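Local coordinates for PspGI restriction endonuclease (Pyrococcus sp. GI-H, PDB 3BM3), which probably acts as a type II site-specific deoxyribonuclease, and is captured here bound to its substrate DNA in a complex associated with base flipping, at residues C[172-175]-C[176-180]; C[222-225]-C[226-230]; C[249-252]-C[253-256]. The protein carries 2 engineered substitutions. All coordinates share one frame; numbering follows the deposited sequence.

Contact 1: residues C[172-175]-C[176-180]; sequences GEAQ and ILRNK
Ala-174 O receives the shortest polar bond of the contact, from Arg-178 N at 2.7 Å with an N-H...O angle of 160°. The aliphatic start of the same arginine crowds this oxygen: Arg-178 CG lies 3.2 Å from Ala-174 O, because CG stands beside its own backbone N (chi1 -74°). From there the chain runs extended as far as NE, and the guanidinium reaches past the contact to Asp-210, in a salt bridge, and to the carbonyl of Gly-208. Three further i to i+4 backbone bonds, Ile-176 to Gly-172, Leu-177 to Glu-173 and Asn-179 to Gln-175, show that the helix is regular here.

Glu-173 and Leu-177 lie alongside each other and point the same way. Glu-173 CG meets Leu-177 CD1 at 3.9 Å, and the extended glutamate carries its carboxylate on to Thr-158, which hydrogen-bonds OE1. Both side chains also touch Phe-187 of strand 186-191.

A different face carries Gln-175 and Asn-179. The glutamine bends at chi2, bringing Gln-175 NE2 to 3.9 Å from Asn-179 CB, with the two amide planes 29° apart. The two amides do not bond each other; Gln-175 NE2 and Asn-179 ND2 both bond OD1 of Asn-207 of the second subunit, so that one oxygen ties two successive turns to the dimer partner. Helix 167-181 thus has one side on the sheet and another at the subunit interface, as the crossover helix of the beta-alpha-beta unit formed with strands 155-160 and 186-191.

Contact 2: residues C[222-225]-C[226-230]; sequences LIEE and IKRIS
Glu-224 lays its carboxylate across the aliphatic part of Arg-228, with Glu-224 OE2 3.3 Å from Arg-228 CG. The glutamate CG lies opposite the backbone N about the first bond (chi1 -175°), and a bend at chi2 turns the carboxylate along the helix. OE2 sits at the guanidinium edge, near its plane, but stops 4.0 Å from Arg-228 NH1, beyond a salt bridge; the carboxylate and guanidinium planes are 69° apart.

One residue earlier, Ile-223 CG2 touches Lys-227 CE at 3.7 Å, the lysine chain being extended beyond CG. Toward the interior, Ile-226 CD1 lies 4.3 Å from Leu-222 CG and the same distance from Ile-223 CD1. These three apolar chains rest on Ile-243 of strand 243-245; Ile-198 of helix 198-206 touches Leu-222 and Ile-226, and Ile-240 of helix 236-240 touches Ile-223 and Ile-226.

The backbone records where the regular turns weaken. Lys-227 N bonds Ile-223 O, but Arg-228 N divides its hydrogen between Glu-224 O and Glu-225 O in two weak, strongly bent bonds. Ile-229 N then bonds Ile-226 O, three residues back, as the chain leaves helix 216-227. Glu-225 turns to Arg-218 for its salt bridge. The chemistry is therefore divided: apolar branches fasten the helix inward, whereas the Glu-224 and Arg-228 charges, near but not paired, probably add only a diffuse attraction at the exposed surface.

Contact 3: residues C[249-252]-C[253-256]; sequences IFDD and IIQF
Ile-249 and Ile-253 stand one turn apart on the inner side of helix 249-259, the C-terminal helix packed on the central mixed beta-sheet of this PD-(D/E)XK-clan fold. Apolar contact comes first: Ile-253 CD1 approaches Ile-249 CG1 to 4.0 Å. Ile-249 additionally sets its CG2 methyl over the centre of the Phe-250 ring, 3.4 Å above the plane; the ring itself meets Phe-108 and Phe-115 of helix 85-115. Ile-253 reaches Ile-155 and Ile-157 of strand 155-160, Trp-188 of strand 186-191 and Leu-112 of helix 85-115. Cut back to an alanine, Ile-253 would lose both branches beyond CB, and a gap would probably open between Ile-249, the sheet residues Ile-155, Ile-157 and Trp-188, and Leu-112.

Backbone hydrogen bonds form a second group. Four i to i+4 bonds run from Ile-253 to Ile-249 through Phe-256 to Asp-252, evidence of an unbroken alpha-helix. Ile-253 CG1 crowds Ile-249 O, the same carbonyl oxygen that its own backbone N bonds.

Charged and polar side chains make the third. Asp-252 is held outside the two segments, with salt bridges from OD1 to Arg-244 and from OD2 to Arg-211, the latter oxygen also hydrogen-bonded by Tyr-213. Asp-251 and Gln-255 instead pair with each other on the exposed side. Gln-255, bent at chi2, brings its amide back along the helix, where Gln-255 NE2 donates to Asp-251 OD1 at 3.2 Å in a nearly straight bond of 175°, meeting the syn side of that oxygen 26° out of the carboxylate plane.

How the contacts relate
Contacts 1, 2 and 3 follow one another along the chain, each within a single helix: 167-181, 216-227 and 249-259. The centres of contacts 1 and 2 are about 29 Å apart. Those of contacts 1 and 3 are about 23 Å apart, those of contacts 2 and 3 about 26 Å, and none touches another. What they share is the five-stranded mixed sheet. Strand 186-191 meets both contact 1 and contact 3, whereas contact 2 lies against strand 243-245, at one edge of the sheet within this chain, which leads on to the helix of contact 3. The sheet thus joins three separate helical elements, of which contact 1 and, through Ile-229, contact 2 also reach the second subunit.

Contact 1: residues C[172-175]-C[176-180]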
ATOM      1  N   GLY C 172       5.260   9.455   0.827  1.00  9.43           N
ATOM      2  CA  GLY C 172       6.401   9.071  -0.009  1.00 10.08           C
ATOM      3  C   GLY C 172       6.418   9.843  -1.300  1.00 10.07           C
ATOM      4  O   GLY C 172       7.436  10.422  -1.690  1.00 11.01           O
ATOM      5  N   GLU C 173       5.280   9.862  -1.990  1.00 10.09           N
ATOM      6  CA  GLU C 173       5.153  10.584  -3.231  1.00 10.98           C
ATOM      7  C   GLU C 173       5.481  12.080  -3.036  1.00 10.62           C
ATOM      8  O   GLU C 173       6.238  12.698  -3.791  1.00 10.78           O
ATOM      9  CB  GLU C 173       3.753  10.406  -3.802  1.00 11.28           C
ATOM     10  CG  GLU C 173       3.582  11.106  -5.090  1.00 13.41           C
ATOM     11  CD  GLU C 173       2.222  10.935  -5.695  1.00 17.03           C
ATOM     12  OE1 GLU C 173       1.408  10.168  -5.149  1.00 19.88           O
ATOM     13  OE2 GLU C 173       1.963  11.620  -6.694  1.00 21.65           O
ATOM     14  N   ALA C 174       4.905  12.638  -1.994  1.00 11.21           N
ATOM     15  CA  ALA C 174       5.093  14.055  -1.666  1.00 11.36           C
ATOM     16  C   ALA C 174       6.573  14.332  -1.435  1.00 11.22           C
ATOM     17  O   ALA C 174       7.098  15.359  -1.883  1.00 12.44           O
ATOM     18  CB  ALA C 174       4.249  14.436  -0.434  1.00 12.15           C
ATOM     19  N   GLN C 175       7.253  13.427  -0.750  1.00 11.01           N
ATOM     20  CA  GLN C 175       8.667  13.640  -0.447  1.00 11.61           C
ATOM     21  C   GLN C 175       9.469  13.638  -1.741  1.00 12.06           C
ATOM     22  O   GLN C 175      10.308  14.501  -1.969  1.00 11.45           O
ATOM     23  CB  GLN C 175       9.162  12.546   0.502  1.00 12.40           C
ATOM     24  CG  GLN C 175      10.672  12.316   0.503  1.00 13.92           C
ATOM     25  CD  GLN C 175      11.467  13.558   0.851  1.00 18.50           C
ATOM     26  OE1 GLN C 175      10.954  14.463   1.552  1.00 20.77           O
ATOM     27  NE2 GLN C 175      12.741  13.626   0.355  1.00 15.52           N
ATOM     28  N   ILE C 176       9.197  12.665  -2.598  1.00 11.39           N
ATOM     29  CA  ILE C 176       9.901  12.580  -3.867  1.00 11.72           C
ATOM     30  C   ILE C 176       9.708  13.863  -4.681  1.00 11.71           C
ATOM     31  O   ILE C 176      10.659  14.427  -5.205  1.00 12.80           O
ATOM     32  CB  ILE C 176       9.454  11.366  -4.658  1.00 11.74           C
ATOM     33  CG1 ILE C 176       9.875  10.100  -3.880  1.00 12.51           C
ATOM     34  CG2 ILE C 176      10.086  11.334  -6.055  1.00 12.74           C
ATOM     35  CD1 ILE C 176       9.106   8.847  -4.381  1.00 10.73           C
ATOM     36  N   LEU C 177       8.471  14.353  -4.712  1.00 10.88           N
ATOM     37  CA  LEU C 177       8.120  15.569  -5.455  1.00 11.60           C
ATOM     38  C   LEU C 177       8.708  16.818  -4.813  1.00 11.72           C
ATOM     39  O   LEU C 177       9.243  17.675  -5.513  1.00 12.35           O
ATOM     40  CB  LEU C 177       6.617  15.666  -5.538  1.00 11.81           C
ATOM     41  CG  LEU C 177       6.031  14.654  -6.539  1.00 11.57           C
ATOM     42  CD1 LEU C 177       4.517  14.613  -6.389  1.00 14.34           C
ATOM     43  CD2 LEU C 177       6.468  14.978  -7.984  1.00 14.04           C
ATOM     44  N   ARG C 178       8.654  16.895  -3.493  1.00 11.88           N
ATOM     45  CA  ARG C 178       9.237  18.034  -2.779  1.00 12.63           C
ATOM     46  C   ARG C 178      10.736  18.079  -2.925  1.00 14.00           C
ATOM     47  O   ARG C 178      11.339  19.172  -3.041  1.00 13.90           O
ATOM     48  CB  ARG C 178       8.831  18.013  -1.322  1.00 13.63           C
ATOM     49  CG  ARG C 178       7.432  18.423  -1.176  1.00 15.67           C
ATOM     50  CD  ARG C 178       6.974  18.540   0.239  1.00 19.50           C
ATOM     51  NE  ARG C 178       5.524  18.649   0.183  1.00 24.14           N
ATOM     52  CZ  ARG C 178       4.846  19.776  -0.080  1.00 25.05           C
ATOM     53  NH1 ARG C 178       5.476  20.939  -0.256  1.00 23.67           N
ATOM     54  NH2 ARG C 178       3.524  19.746  -0.139  1.00 21.52           N
ATOM     55  N   ASN C 179      11.347  16.909  -2.925  1.00 13.45           N
ATOM     56  CA  ASN C 179      12.771  16.835  -3.133  1.00 14.31           C
ATOM     57  C   ASN C 179      13.116  17.434  -4.478  1.00 15.50           C
ATOM     58  O   ASN C 179      14.051  18.244  -4.581  1.00 16.23           O
ATOM     59  CB  ASN C 179      13.218  15.383  -3.040  1.00 14.59           C
ATOM     60  CG  ASN C 179      14.706  15.226  -3.022  1.00 19.87           C
ATOM     61  OD1 ASN C 179      15.433  16.197  -2.835  1.00 24.12           O
ATOM     62  ND2 ASN C 179      15.184  13.990  -3.189  1.00 21.90           N
ATOM     63  N   LYS C 180      12.342  17.097  -5.506  1.00 15.84           N
ATOM     64  CA  LYS C 180      12.650  17.531  -6.852  1.00 16.78           C
ATOM     65  C   LYS C 180      12.233  18.979  -7.117  1.00 16.58           C
ATOM     66  O   LYS C 180      12.988  19.752  -7.737  1.00 17.16           O
ATOM     67  CB  LYS C 180      12.019  16.604  -7.881  1.00 17.39           C
ATOM     68  CG  LYS C 180      12.238  17.150  -9.286  1.00 18.36           C
ATOM     69  CD  LYS C 180      12.015  16.169 -10.358  1.00 21.28           C
ATOM     70  CE  LYS C 180      12.503  16.726 -11.689  1.00 22.62           C
ATOM     71  NZ  LYS C 180      13.975  16.910 -11.667  1.00 24.03           N
TER

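Contact 2: residues C[222-225]-C[226-230]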
ATOM      1  N   LEU C 222     -13.597  12.626  13.158  1.00 15.18           N
ATOM      2  CA  LEU C 222     -12.159  12.800  13.095  1.00 15.54           C
ATOM      3  C   LEU C 222     -11.761  14.072  13.797  1.00 15.90           C
ATOM      4  O   LEU C 222     -10.836  14.069  14.619  1.00 16.71           O
ATOM      5  CB  LEU C 222     -11.658  12.779  11.639  1.00 15.42           C
ATOM      6  CG  LEU C 222     -10.198  13.197  11.501  1.00 17.22           C
ATOM      7  CD1 LEU C 222      -9.277  12.270  12.311  1.00 20.09           C
ATOM      8  CD2 LEU C 222      -9.809  13.278  10.039  1.00 17.73           C
ATOM      9  N   ILE C 223     -12.469  15.156  13.509  1.00 16.32           N
ATOM     10  CA  ILE C 223     -12.206  16.427  14.167  1.00 17.40           C
ATOM     11  C   ILE C 223     -12.443  16.308  15.677  1.00 17.51           C
ATOM     12  O   ILE C 223     -11.661  16.835  16.478  1.00 17.12           O
ATOM     13  CB  ILE C 223     -13.038  17.561  13.536  1.00 17.37           C
ATOM     14  CG1 ILE C 223     -12.662  17.791  12.065  1.00 20.60           C
ATOM     15  CG2 ILE C 223     -12.900  18.867  14.347  1.00 19.02           C
ATOM     16  CD1 ILE C 223     -11.200  18.009  11.784  1.00 20.85           C
ATOM     17  N   GLU C 224     -13.472  15.571  16.075  1.00 17.65           N
ATOM     18  CA  GLU C 224     -13.762  15.388  17.490  1.00 18.66           C
ATOM     19  C   GLU C 224     -12.601  14.686  18.187  1.00 18.82           C
ATOM     20  O   GLU C 224     -12.208  15.068  19.289  1.00 18.82           O
ATOM     21  CB  GLU C 224     -15.054  14.589  17.681  1.00 19.42           C
ATOM     22  CG  GLU C 224     -15.482  14.452  19.142  1.00 21.98           C
ATOM     23  CD  GLU C 224     -15.530  15.791  19.844  1.00 26.75           C
ATOM     24  OE1 GLU C 224     -16.060  16.737  19.225  1.00 30.37           O
ATOM     25  OE2 GLU C 224     -15.049  15.900  21.009  1.00 32.75           O
ATOM     26  N   GLU C 225     -12.057  13.649  17.547  1.00 18.64           N
ATOM     27  CA  GLU C 225     -10.883  12.968  18.074  1.00 19.65           C
ATOM     28  C   GLU C 225      -9.730  13.935  18.264  1.00 19.88           C
ATOM     29  O   GLU C 225      -9.060  13.922  19.294  1.00 19.81           O
ATOM     30  CB  GLU C 225     -10.436  11.841  17.166  1.00 20.02           C
ATOM     31  CG  GLU C 225     -11.298  10.643  17.189  1.00 21.72           C
ATOM     32  CD  GLU C 225     -10.716   9.534  16.345  1.00 23.94           C
ATOM     33  OE1 GLU C 225      -9.479   9.358  16.365  1.00 23.95           O
ATOM     34  OE2 GLU C 225     -11.496   8.829  15.683  1.00 27.56           O
ATOM     35  N   ILE C 226      -9.493  14.769  17.261  1.00 19.65           N
ATOM     36  CA  ILE C 226      -8.453  15.770  17.340  1.00 20.20           C
ATOM     37  C   ILE C 226      -8.691  16.697  18.545  1.00 21.12           C
ATOM     38  O   ILE C 226      -7.787  16.955  19.343  1.00 20.68           O
ATOM     39  CB  ILE C 226      -8.358  16.535  16.001  1.00 19.94           C
ATOM     40  CG1 ILE C 226      -7.790  15.587  14.934  1.00 20.46           C
ATOM     41  CG2 ILE C 226      -7.513  17.792  16.143  1.00 20.28           C
ATOM     42  CD1 ILE C 226      -7.746  16.150  13.492  1.00 21.30           C
ATOM     43  N   LYS C 227      -9.928  17.150  18.685  1.00 21.17           N
ATOM     44  CA  LYS C 227     -10.294  18.078  19.766  1.00 22.58           C
ATOM     45  C   LYS C 227     -10.144  17.448  21.143  1.00 22.90           C
ATOM     46  O   LYS C 227      -9.967  18.162  22.134  1.00 23.47           O
ATOM     47  CB  LYS C 227     -11.719  18.585  19.560  1.00 22.57           C
ATOM     48  CG  LYS C 227     -11.834  19.594  18.417  1.00 25.18           C
ATOM     49  CD  LYS C 227     -13.224  20.198  18.377  1.00 28.07           C
ATOM     50  CE  LYS C 227     -13.441  21.182  17.229  1.00 28.85           C
ATOM     51  NZ  LYS C 227     -14.922  21.562  17.114  1.00 29.72           N
ATOM     52  N   ARG C 228     -10.220  16.121  21.205  1.00 23.29           N
ATOM     53  CA  ARG C 228     -10.123  15.377  22.457  1.00 24.32           C
ATOM     54  C   ARG C 228      -8.688  15.082  22.860  1.00 24.19           C
ATOM     55  O   ARG C 228      -8.446  14.503  23.925  1.00 24.37           O
ATOM     56  CB  ARG C 228     -10.931  14.078  22.381  1.00 25.01           C
ATOM     57  CG  ARG C 228     -12.442  14.321  22.342  1.00 27.86           C
ATOM     58  CD  ARG C 228     -13.217  13.030  22.161  1.00 32.78           C
ATOM     59  NE  ARG C 228     -13.412  12.312  23.426  1.00 38.37           N
ATOM     60  CZ  ARG C 228     -14.489  12.394  24.217  1.00 40.03           C
ATOM     61  NH1 ARG C 228     -15.525  13.191  23.919  1.00 43.26           N
ATOM     62  NH2 ARG C 228     -14.530  11.664  25.335  1.00 41.03           N
ATOM     63  N   ILE C 229      -7.724  15.453  22.018  1.00 23.65           N
ATOM     64  CA  ILE C 229      -6.338  15.418  22.452  1.00 24.51           C
ATOM     65  C   ILE C 229      -6.207  16.588  23.441  1.00 24.64           C
ATOM     66  O   ILE C 229      -6.466  17.742  23.090  1.00 25.84           O
ATOM     67  CB  ILE C 229      -5.348  15.529  21.285  1.00 24.08           C
ATOM     68  CG1 ILE C 229      -5.494  14.318  20.361  1.00 25.02           C
ATOM     69  CG2 ILE C 229      -3.929  15.632  21.835  1.00 22.64           C
ATOM     70  CD1 ILE C 229      -4.762  14.445  19.009  1.00 27.54           C
ATOM     71  N   SER C 230      -5.903  16.291  24.692  1.00 25.05           N
ATOM     72  CA  SER C 230      -5.961  17.336  25.735  1.00 25.25           C
ATOM     73  C   SER C 230      -4.601  17.884  26.093  1.00 23.73           C
ATOM     74  O   SER C 230      -4.498  18.839  26.852  1.00 25.07           O
ATOM     75  CB  SER C 230      -6.657  16.810  26.992  1.00 25.98           C
ATOM     76  OG  SER C 230      -7.948  16.337  26.650  1.00 29.93           O
TER

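Contact 3: residues C[249-252]-C[253-256]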
ATOM      1  N   ILE C 249     -13.502  19.835  -1.575  1.00 11.18           N
ATOM      2  CA  ILE C 249     -12.317  19.924  -2.401  1.00 10.93           C
ATOM      3  C   ILE C 249     -12.600  20.709  -3.690  1.00 11.06           C
ATOM      4  O   ILE C 249     -11.737  21.355  -4.221  1.00 11.17           O
ATOM      5  CB  ILE C 249     -11.706  18.559  -2.701  1.00 10.70           C
ATOM      6  CG1 ILE C 249     -10.287  18.722  -3.245  1.00 11.54           C
ATOM      7  CG2 ILE C 249     -12.626  17.727  -3.645  1.00 12.06           C
ATOM      8  CD1 ILE C 249      -9.480  17.435  -3.326  1.00 11.34           C
ATOM      9  N   PHE C 250     -13.814  20.655  -4.179  1.00 11.40           N
ATOM     10  CA  PHE C 250     -14.138  21.249  -5.463  1.00 12.23           C
ATOM     11  C   PHE C 250     -14.078  22.758  -5.420  1.00 12.36           C
ATOM     12  O   PHE C 250     -13.385  23.385  -6.238  1.00 13.65           O
ATOM     13  CB  PHE C 250     -15.459  20.680  -5.942  1.00 12.98           C
ATOM     14  CG  PHE C 250     -15.387  19.194  -6.038  1.00 12.47           C
ATOM     15  CD1 PHE C 250     -14.674  18.610  -7.053  1.00 12.68           C
ATOM     16  CD2 PHE C 250     -15.869  18.385  -5.018  1.00 11.61           C
ATOM     17  CE1 PHE C 250     -14.530  17.256  -7.103  1.00 13.95           C
ATOM     18  CE2 PHE C 250     -15.723  17.032  -5.061  1.00 13.82           C
ATOM     19  CZ  PHE C 250     -15.050  16.460  -6.101  1.00 13.91           C
ATOM     20  N   ASP C 251     -14.710  23.340  -4.419  1.00 13.09           N
ATOM     21  CA  ASP C 251     -14.614  24.774  -4.238  1.00 14.23           C
ATOM     22  C   ASP C 251     -13.192  25.164  -3.834  1.00 13.63           C
ATOM     23  O   ASP C 251     -12.690  26.195  -4.236  1.00 13.37           O
ATOM     24  CB  ASP C 251     -15.628  25.238  -3.204  1.00 15.69           C
ATOM     25  CG  ASP C 251     -15.626  26.736  -3.049  1.00 19.55           C
ATOM     26  OD1 ASP C 251     -15.801  27.381  -4.088  1.00 22.17           O
ATOM     27  OD2 ASP C 251     -15.382  27.228  -1.918  1.00 25.55           O
ATOM     28  N   ASP C 252     -12.513  24.317  -3.052  1.00 12.59           N
ATOM     29  CA  ASP C 252     -11.126  24.598  -2.663  1.00 12.72           C
ATOM     30  C   ASP C 252     -10.247  24.705  -3.902  1.00 11.73           C
ATOM     31  O   ASP C 252      -9.367  25.563  -3.993  1.00 11.92           O
ATOM     32  CB  ASP C 252     -10.599  23.506  -1.754  1.00 11.88           C
ATOM     33  CG  ASP C 252     -11.148  23.563  -0.340  1.00 13.72           C
ATOM     34  OD1 ASP C 252     -11.920  24.487  -0.008  1.00 12.67           O
ATOM     35  OD2 ASP C 252     -10.763  22.672   0.460  1.00 14.54           O
ATOM     36  N   ILE C 253     -10.478  23.828  -4.866  1.00 11.81           N
ATOM     37  CA  ILE C 253      -9.712  23.866  -6.099  1.00 12.12           C
ATOM     38  C   ILE C 253     -10.043  25.158  -6.850  1.00 12.47           C
ATOM     39  O   ILE C 253      -9.161  25.872  -7.322  1.00 13.30           O
ATOM     40  CB  ILE C 253     -10.035  22.679  -6.999  1.00 12.44           C
ATOM     41  CG1 ILE C 253      -9.485  21.391  -6.396  1.00 12.17           C
ATOM     42  CG2 ILE C 253      -9.433  22.882  -8.382  1.00 12.31           C
ATOM     43  CD1 ILE C 253     -10.150  20.132  -7.005  1.00 12.05           C
ATOM     44  N   ILE C 254     -11.333  25.441  -6.948  1.00 13.62           N
ATOM     45  CA  ILE C 254     -11.803  26.681  -7.614  1.00 14.31           C
ATOM     46  C   ILE C 254     -11.117  27.895  -6.980  1.00 15.15           C
ATOM     47  O   ILE C 254     -10.613  28.778  -7.680  1.00 15.62           O
ATOM     48  CB  ILE C 254     -13.333  26.817  -7.528  1.00 15.10           C
ATOM     49  CG1 ILE C 254     -13.993  25.840  -8.526  1.00 15.99           C
ATOM     50  CG2 ILE C 254     -13.755  28.255  -7.860  1.00 14.48           C
ATOM     51  CD1 ILE C 254     -15.447  25.560  -8.265  1.00 18.55           C
ATOM     52  N   GLN C 255     -11.098  27.954  -5.658  1.00 15.58           N
ATOM     53  CA  GLN C 255     -10.516  29.113  -4.969  1.00 16.72           C
ATOM     54  C   GLN C 255      -9.005  29.174  -5.140  1.00 17.09           C
ATOM     55  O   GLN C 255      -8.409  30.246  -5.282  1.00 16.45           O
ATOM     56  CB  GLN C 255     -10.851  29.084  -3.490  1.00 17.40           C
ATOM     57  CG  GLN C 255     -12.351  29.115  -3.191  1.00 19.44           C
ATOM     58  CD  GLN C 255     -13.030  30.354  -3.722  1.00 22.99           C
ATOM     59  OE1 GLN C 255     -12.454  31.431  -3.698  1.00 25.65           O
ATOM     60  NE2 GLN C 255     -14.267  30.213  -4.175  1.00 27.20           N
ATOM     61  N   PHE C 256      -8.381  28.010  -5.115  1.00 17.22           N
ATOM     62  CA  PHE C 256      -6.975  27.932  -5.399  1.00 18.77           C
ATOM     63  C   PHE C 256      -6.685  28.464  -6.795  1.00 19.12           C
ATOM     64  O   PHE C 256      -5.808  29.284  -6.962  1.00 21.12           O
ATOM     65  CB  PHE C 256      -6.482  26.496  -5.297  1.00 18.21           C
ATOM     66  CG  PHE C 256      -5.068  26.337  -5.701  1.00 19.44           C
ATOM     67  CD1 PHE C 256      -4.045  26.409  -4.761  1.00 18.80           C
ATOM     68  CD2 PHE C 256      -4.752  26.114  -7.037  1.00 17.76           C
ATOM     69  CE1 PHE C 256      -2.721  26.267  -5.168  1.00 20.77           C
ATOM     70  CE2 PHE C 256      -3.461  26.000  -7.448  1.00 19.08           C
ATOM     71  CZ  PHE C 256      -2.430  26.071  -6.511  1.00 18.65           C
TER